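Local coordinates for uncharacterized LolA superfamily protein NE2245 (Nitrosomonas europaea ATCC 19718, PDB 3BUU) that is of unknown function but, as a member of the LolA superfamily, may bind lipid or lipoprotein acyl chains much as the lipoprotein carrier LolA does, at residues 7-19 / 148-160. Residues are numbered along the deposited sequence; the frame is centred on the assembly and turned at random. Where two conformers were deposited one is given.
Sequences VTAQSILEKADEI and LLWVNQSNFRPYK
With CG anti to the carbonyl carbon (chi1 -58°), F156 slants its ring along the helix 9-20 toward the helix's N-terminal end, and K15 runs beside it in the same direction. The lysine's chain, extended as far as CE and bent only at chi4, sets CD almost exactly on the ring normal, 3.6 Å from the F156 ring centroid, a CH-pi contact over the face. NZ ends too far off for more than a weak cation-pi attraction. I12 CG1 and V7 CG1 meet the same ring at its edge, at CE1.

Behind the phenylalanine the helix sits close to the hairpin: A16, with just a methyl group, lets its CA approach F156 O to 3.5 Å in a CA-H...O contact. Deeper in, I12 CG2 packs obliquely on V151 CG1 at 3.7 Å, and L13 CD1 reaches L149 CD2 at 3.8 Å. One turn after A16, I19 splits its branches: CG2 rests on P158 CD, while CD1 lies over the turn, 3.3 Å from N155 O.

That turn joins strands 146-152 and 158-164 and is shaped by two Asx turns, N152 OD1 accepting from S154 N and N155 OD1 from R157 N. Were F156 cut back to an alanine, K15 CD would probably lose the ring face it lies on, and a gap would be likely to open beside I12 and V7.

The axes of helix segment 9-19 and strand 148-152 cross at 81°, an N-terminal helix packed on a beta-hairpin, consistent with the LolA family; D17 also ties this helix to T112 OG1 and F111 N. Since no hydrogen bond links the two segments, the contact depends on apolar fit, with CB and CD of the lysine laid against the phenylalanine and its charge carried beyond the ring.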
loop_
_atom_site.group_PDB
_atom_site.type_symbol
_atom_site.label_atom_id
_atom_site.label_comp_id
_atom_site.label_asym_id
_atom_site.label_seq_id
_atom_site.Cartn_x
_atom_site.Cartn_y
_atom_site.Cartn_z
ATOM N N VAL A 7 -22.210 1.404 -13.928
ATOM C CA VAL A 7 -20.990 1.159 -13.197
ATOM C C VAL A 7 -20.178 0.098 -13.960
ATOM O O VAL A 7 -20.774 -0.856 -14.455
ATOM C CB VAL A 7 -21.480 0.625 -11.781
ATOM C CG1 VAL A 7 -20.406 0.131 -10.973
ATOM C CG2 VAL A 7 -22.271 1.703 -11.051
ATOM N N THR A 8 -18.865 0.280 -14.023
ATOM C CA THR A 8 -18.030 -0.706 -14.642
ATOM C C THR A 8 -17.006 -1.179 -13.613
ATOM O O THR A 8 -16.766 -0.499 -12.611
ATOM C CB THR A 8 -17.303 -0.157 -15.871
ATOM O OG1 THR A 8 -16.282 0.748 -15.428
ATOM C CG2 THR A 8 -18.273 0.529 -16.822
ATOM N N ALA A 9 -16.378 -2.313 -13.836
ATOM C CA ALA A 9 -15.289 -2.736 -12.923
ATOM C C ALA A 9 -14.221 -1.644 -12.814
ATOM O O ALA A 9 -13.700 -1.384 -11.733
ATOM C CB ALA A 9 -14.705 -4.059 -13.393
ATOM N N GLN A 10 -13.886 -1.031 -13.939
ATOM C CA GLN A 10 -12.884 0.032 -13.945
ATOM C C GLN A 10 -13.335 1.220 -13.101
ATOM O O GLN A 10 -12.540 1.787 -12.312
ATOM C CB GLN A 10 -12.651 0.476 -15.385
ATOM C CG GLN A 10 -11.855 -0.514 -16.171
ATOM C CD GLN A 10 -12.611 -1.769 -16.662
ATOM O OE1 GLN A 10 -13.889 -1.851 -16.690
ATOM N NE2 GLN A 10 -11.794 -2.780 -17.083
ATOM N N SER A 11 -14.593 1.626 -13.238
ATOM C CA SER A 11 -15.061 2.779 -12.469
ATOM C C SER A 11 -15.168 2.483 -10.990
ATOM O O SER A 11 -14.881 3.346 -10.180
ATOM C CB SER A 11 -16.331 3.392 -13.045
ATOM O OG SER A 11 -17.461 2.597 -12.803
ATOM N N ILE A 12 -15.547 1.255 -10.632
ATOM C CA ILE A 12 -15.607 0.847 -9.242
ATOM C C ILE A 12 -14.201 0.949 -8.638
ATOM O O ILE A 12 -14.012 1.489 -7.552
ATOM C CB ILE A 12 -16.161 -0.587 -9.097
ATOM C CG1 ILE A 12 -17.630 -0.649 -9.547
ATOM C CG2 ILE A 12 -16.072 -1.047 -7.652
ATOM C CD1 ILE A 12 -18.085 -2.087 -9.750
ATOM N N LEU A 13 -13.213 0.406 -9.340
ATOM C CA LEU A 13 -11.848 0.442 -8.832
ATOM C C LEU A 13 -11.350 1.876 -8.698
ATOM O O LEU A 13 -10.676 2.202 -7.724
ATOM C CB LEU A 13 -10.923 -0.365 -9.749
ATOM C CG LEU A 13 -9.535 -0.568 -9.166
ATOM C CD1 LEU A 13 -9.542 -1.307 -7.852
ATOM C CD2 LEU A 13 -8.656 -1.268 -10.247
ATOM N N GLU A 14 -11.653 2.709 -9.690
ATOM C CA GLU A 14 -11.268 4.127 -9.635
ATOM C C GLU A 14 -11.847 4.817 -8.417
ATOM O O GLU A 14 -11.180 5.598 -7.731
ATOM C CB GLU A 14 -11.770 4.858 -10.896
ATOM C CG GLU A 14 -10.872 4.687 -12.105
ATOM C CD GLU A 14 -11.510 5.034 -13.445
ATOM O OE1 GLU A 14 -12.745 5.206 -13.553
ATOM O OE2 GLU A 14 -10.739 5.100 -14.427
ATOM N N LYS A 15 -13.120 4.541 -8.164
ATOM C CA LYS A 15 -13.813 5.152 -7.038
ATOM C C LYS A 15 -13.240 4.693 -5.725
ATOM O O LYS A 15 -13.066 5.507 -4.800
ATOM C CB LYS A 15 -15.321 4.958 -7.110
ATOM C CG LYS A 15 -15.932 5.713 -8.283
ATOM C CD LYS A 15 -17.361 5.393 -8.605
ATOM C CE LYS A 15 -17.778 6.140 -9.881
ATOM N NZ LYS A 15 -17.664 7.614 -9.708
ATOM N N ALA A 16 -12.939 3.411 -5.612
ATOM C CA ALA A 16 -12.304 2.909 -4.392
ATOM C C ALA A 16 -10.900 3.524 -4.201
ATOM O O ALA A 16 -10.529 3.936 -3.085
ATOM C CB ALA A 16 -12.268 1.386 -4.420
ATOM N N ASP A 17 -10.113 3.587 -5.287
ATOM C CA ASP A 17 -8.804 4.236 -5.211
ATOM C C ASP A 17 -8.894 5.683 -4.744
ATOM O O ASP A 17 -8.060 6.130 -3.949
ATOM C CB ASP A 17 -8.119 4.280 -6.573
ATOM C CG ASP A 17 -7.386 3.012 -7.005
ATOM O OD1 ASP A 17 -7.066 2.136 -6.187
ATOM O OD2 ASP A 17 -7.092 2.967 -8.243
ATOM N N GLU A 18 -9.877 6.427 -5.268
ATOM C CA GLU A 18 -9.990 7.833 -4.921
ATOM C C GLU A 18 -10.494 8.062 -3.496
ATOM O O GLU A 18 -10.248 9.128 -2.947
ATOM C CB GLU A 18 -10.794 8.575 -5.956
ATOM C CG GLU A 18 -12.219 8.440 -5.831
ATOM C CD GLU A 18 -12.967 9.130 -6.974
ATOM O OE1 GLU A 18 -12.317 9.680 -7.890
ATOM O OE2 GLU A 18 -14.197 9.123 -6.957
ATOM N N ILE A 19 -11.145 7.061 -2.901
ATOM C CA ILE A 19 -11.472 7.109 -1.492
ATOM C C ILE A 19 -10.229 6.829 -0.636
ATOM O O ILE A 19 -10.027 7.486 0.384
ATOM C CB ILE A 19 -12.645 6.187 -1.199
ATOM C CG1 ILE A 19 -13.915 6.828 -1.759
ATOM C CG2 ILE A 19 -12.734 5.850 0.285
ATOM C CD1 ILE A 19 -15.070 5.858 -1.864
ATOM N N LEU A 148 -8.267 -9.963 -4.663
ATOM C CA LEU A 148 -9.718 -9.818 -4.663
ATOM C C LEU A 148 -10.025 -8.673 -3.724
ATOM O O LEU A 148 -9.595 -8.676 -2.580
ATOM C CB LEU A 148 -10.414 -11.106 -4.179
ATOM C CG LEU A 148 -10.181 -12.356 -5.018
ATOM C CD1 LEU A 148 -11.066 -13.474 -4.478
ATOM C CD2 LEU A 148 -10.368 -12.116 -6.492
ATOM N N LEU A 149 -10.758 -7.684 -4.222
ATOM C CA LEU A 149 -11.064 -6.471 -3.479
ATOM C C LEU A 149 -12.577 -6.334 -3.323
ATOM O O LEU A 149 -13.302 -6.330 -4.319
ATOM C CB LEU A 149 -10.497 -5.243 -4.222
ATOM C CG LEU A 149 -10.766 -3.892 -3.534
ATOM C CD1 LEU A 149 -10.031 -3.754 -2.221
ATOM C CD2 LEU A 149 -10.433 -2.765 -4.482
ATOM N N TRP A 150 -13.038 -6.229 -2.078
ATOM C CA TRP A 150 -14.432 -5.968 -1.771
ATOM C C TRP A 150 -14.646 -4.461 -1.701
ATOM O O TRP A 150 -13.960 -3.776 -0.924
ATOM C CB TRP A 150 -14.798 -6.585 -0.422
ATOM C CG TRP A 150 -15.108 -8.048 -0.407
ATOM C CD1 TRP A 150 -16.316 -8.585 -0.118
ATOM C CD2 TRP A 150 -14.214 -9.154 -0.628
ATOM N NE1 TRP A 150 -16.251 -9.957 -0.189
ATOM C CE2 TRP A 150 -14.980 -10.325 -0.527
ATOM C CE3 TRP A 150 -12.851 -9.263 -0.928
ATOM C CZ2 TRP A 150 -14.455 -11.594 -0.681
ATOM C CZ3 TRP A 150 -12.290 -10.554 -1.105
ATOM C CH2 TRP A 150 -13.121 -11.699 -0.970
ATOM N N VAL A 151 -15.606 -3.962 -2.466
ATOM C CA VAL A 151 -15.926 -2.552 -2.542
ATOM C C VAL A 151 -17.408 -2.416 -2.204
ATOM O O VAL A 151 -18.266 -3.054 -2.832
ATOM C CB VAL A 151 -15.605 -1.988 -3.941
ATOM C CG1 VAL A 151 -16.006 -0.513 -3.991
ATOM C CG2 VAL A 151 -14.137 -2.127 -4.264
ATOM N N ASN A 152 -17.710 -1.595 -1.204
ATOM C CA ASN A 152 -19.115 -1.401 -0.811
ATOM C C ASN A 152 -19.913 -0.813 -1.961
ATOM O O ASN A 152 -19.523 0.195 -2.552
ATOM C CB ASN A 152 -19.117 -0.443 0.373
ATOM C CG ASN A 152 -20.399 -0.468 1.144
ATOM O OD1 ASN A 152 -21.450 -0.411 0.571
ATOM N ND2 ASN A 152 -20.311 -0.497 2.438
ATOM N N GLN A 153 -21.049 -1.424 -2.290
ATOM C CA GLN A 153 -21.849 -0.935 -3.413
ATOM C C GLN A 153 -22.481 0.402 -3.100
ATOM O O GLN A 153 -22.825 1.148 -4.006
ATOM C CB GLN A 153 -22.949 -1.906 -3.761
ATOM C CG GLN A 153 -22.430 -3.242 -4.301
ATOM C CD GLN A 153 -23.536 -4.135 -4.800
ATOM O OE1 GLN A 153 -24.705 -3.752 -4.813
ATOM N NE2 GLN A 153 -23.192 -5.352 -5.138
ATOM N N SER A 154 -22.696 0.707 -1.825
ATOM C CA SER A 154 -23.431 1.902 -1.462
ATOM C C SER A 154 -22.604 3.156 -1.701
ATOM O O SER A 154 -23.157 4.163 -2.137
ATOM C CB SER A 154 -23.884 1.836 0.023
ATOM O OG SER A 154 -22.817 1.854 0.929
ATOM N N ASN A 155 -21.322 3.134 -1.355
ATOM C CA ASN A 155 -20.484 4.341 -1.323
ATOM C C ASN A 155 -19.089 4.100 -1.897
ATOM O O ASN A 155 -18.254 4.987 -1.799
ATOM C CB ASN A 155 -20.382 4.889 0.098
ATOM C CG ASN A 155 -19.855 3.882 1.071
ATOM O OD1 ASN A 155 -19.341 2.829 0.703
ATOM N ND2 ASN A 155 -20.018 4.189 2.352
ATOM N N PHE A 156 -18.847 2.928 -2.499
ATOM C CA PHE A 156 -17.575 2.599 -3.137
ATOM C C PHE A 156 -16.413 2.523 -2.195
ATOM O O PHE A 156 -15.264 2.488 -2.632
ATOM C CB PHE A 156 -17.269 3.510 -4.342
ATOM C CG PHE A 156 -18.342 3.449 -5.387
ATOM C CD1 PHE A 156 -18.383 2.418 -6.325
ATOM C CD2 PHE A 156 -19.316 4.437 -5.421
ATOM C CE1 PHE A 156 -19.388 2.359 -7.292
ATOM C CE2 PHE A 156 -20.322 4.403 -6.389
ATOM C CZ PHE A 156 -20.367 3.372 -7.316
ATOM N N ARG A 157 -16.678 2.450 -0.891
ATOM C CA ARG A 157 -15.554 2.330 0.035
ATOM C C ARG A 157 -14.868 0.973 -0.104
ATOM O O ARG A 157 -15.532 -0.063 -0.162
ATOM C CB ARG A 157 -15.986 2.467 1.472
ATOM C CG ARG A 157 -16.265 3.844 1.926
ATOM C CD ARG A 157 -16.654 3.815 3.380
ATOM N NE ARG A 157 -17.059 5.126 3.747
ATOM C CZ ARG A 157 -17.362 5.445 4.990
ATOM N NH1 ARG A 157 -17.324 4.499 5.919
ATOM N NH2 ARG A 157 -17.704 6.683 5.283
ATOM N N PRO A 158 -13.526 0.960 -0.049
ATOM C CA PRO A 158 -12.865 -0.352 0.086
ATOM C C PRO A 158 -13.223 -0.946 1.439
ATOM O O PRO A 158 -13.203 -0.245 2.463
ATOM C CB PRO A 158 -11.375 0.016 -0.051
ATOM C CG PRO A 158 -11.277 1.432 0.450
ATOM C CD PRO A 158 -12.584 2.090 0.047
ATOM N N TYR A 159 -13.439 -2.261 1.444
ATOM C CA TYR A 159 -13.839 -2.959 2.644
ATOM C C TYR A 159 -12.765 -3.926 3.109
ATOM O O TYR A 159 -12.323 -3.862 4.251
ATOM C CB TYR A 159 -15.179 -3.673 2.395
ATOM C CG TYR A 159 -15.633 -4.593 3.491
ATOM C CD1 TYR A 159 -15.854 -4.136 4.778
ATOM C CD2 TYR A 159 -15.857 -5.928 3.224
ATOM C CE1 TYR A 159 -16.276 -4.999 5.773
ATOM C CE2 TYR A 159 -16.270 -6.792 4.204
ATOM C CZ TYR A 159 -16.492 -6.322 5.459
ATOM O OH TYR A 159 -16.889 -7.173 6.462
ATOM N N LYS A 160 -12.347 -4.844 2.236
ATOM C CA LYS A 160 -11.335 -5.814 2.579
ATOM C C LYS A 160 -10.745 -6.332 1.290
ATOM O O LYS A 160 -11.297 -6.134 0.192
ATOM C CB LYS A 160 -11.943 -6.961 3.427
ATOM C CG LYS A 160 -12.817 -7.930 2.667
ATOM C CD LYS A 160 -13.403 -9.008 3.572
ATOM C CE LYS A 160 -14.185 -10.046 2.736
ATOM N NZ LYS A 160 -14.664 -11.153 3.596
#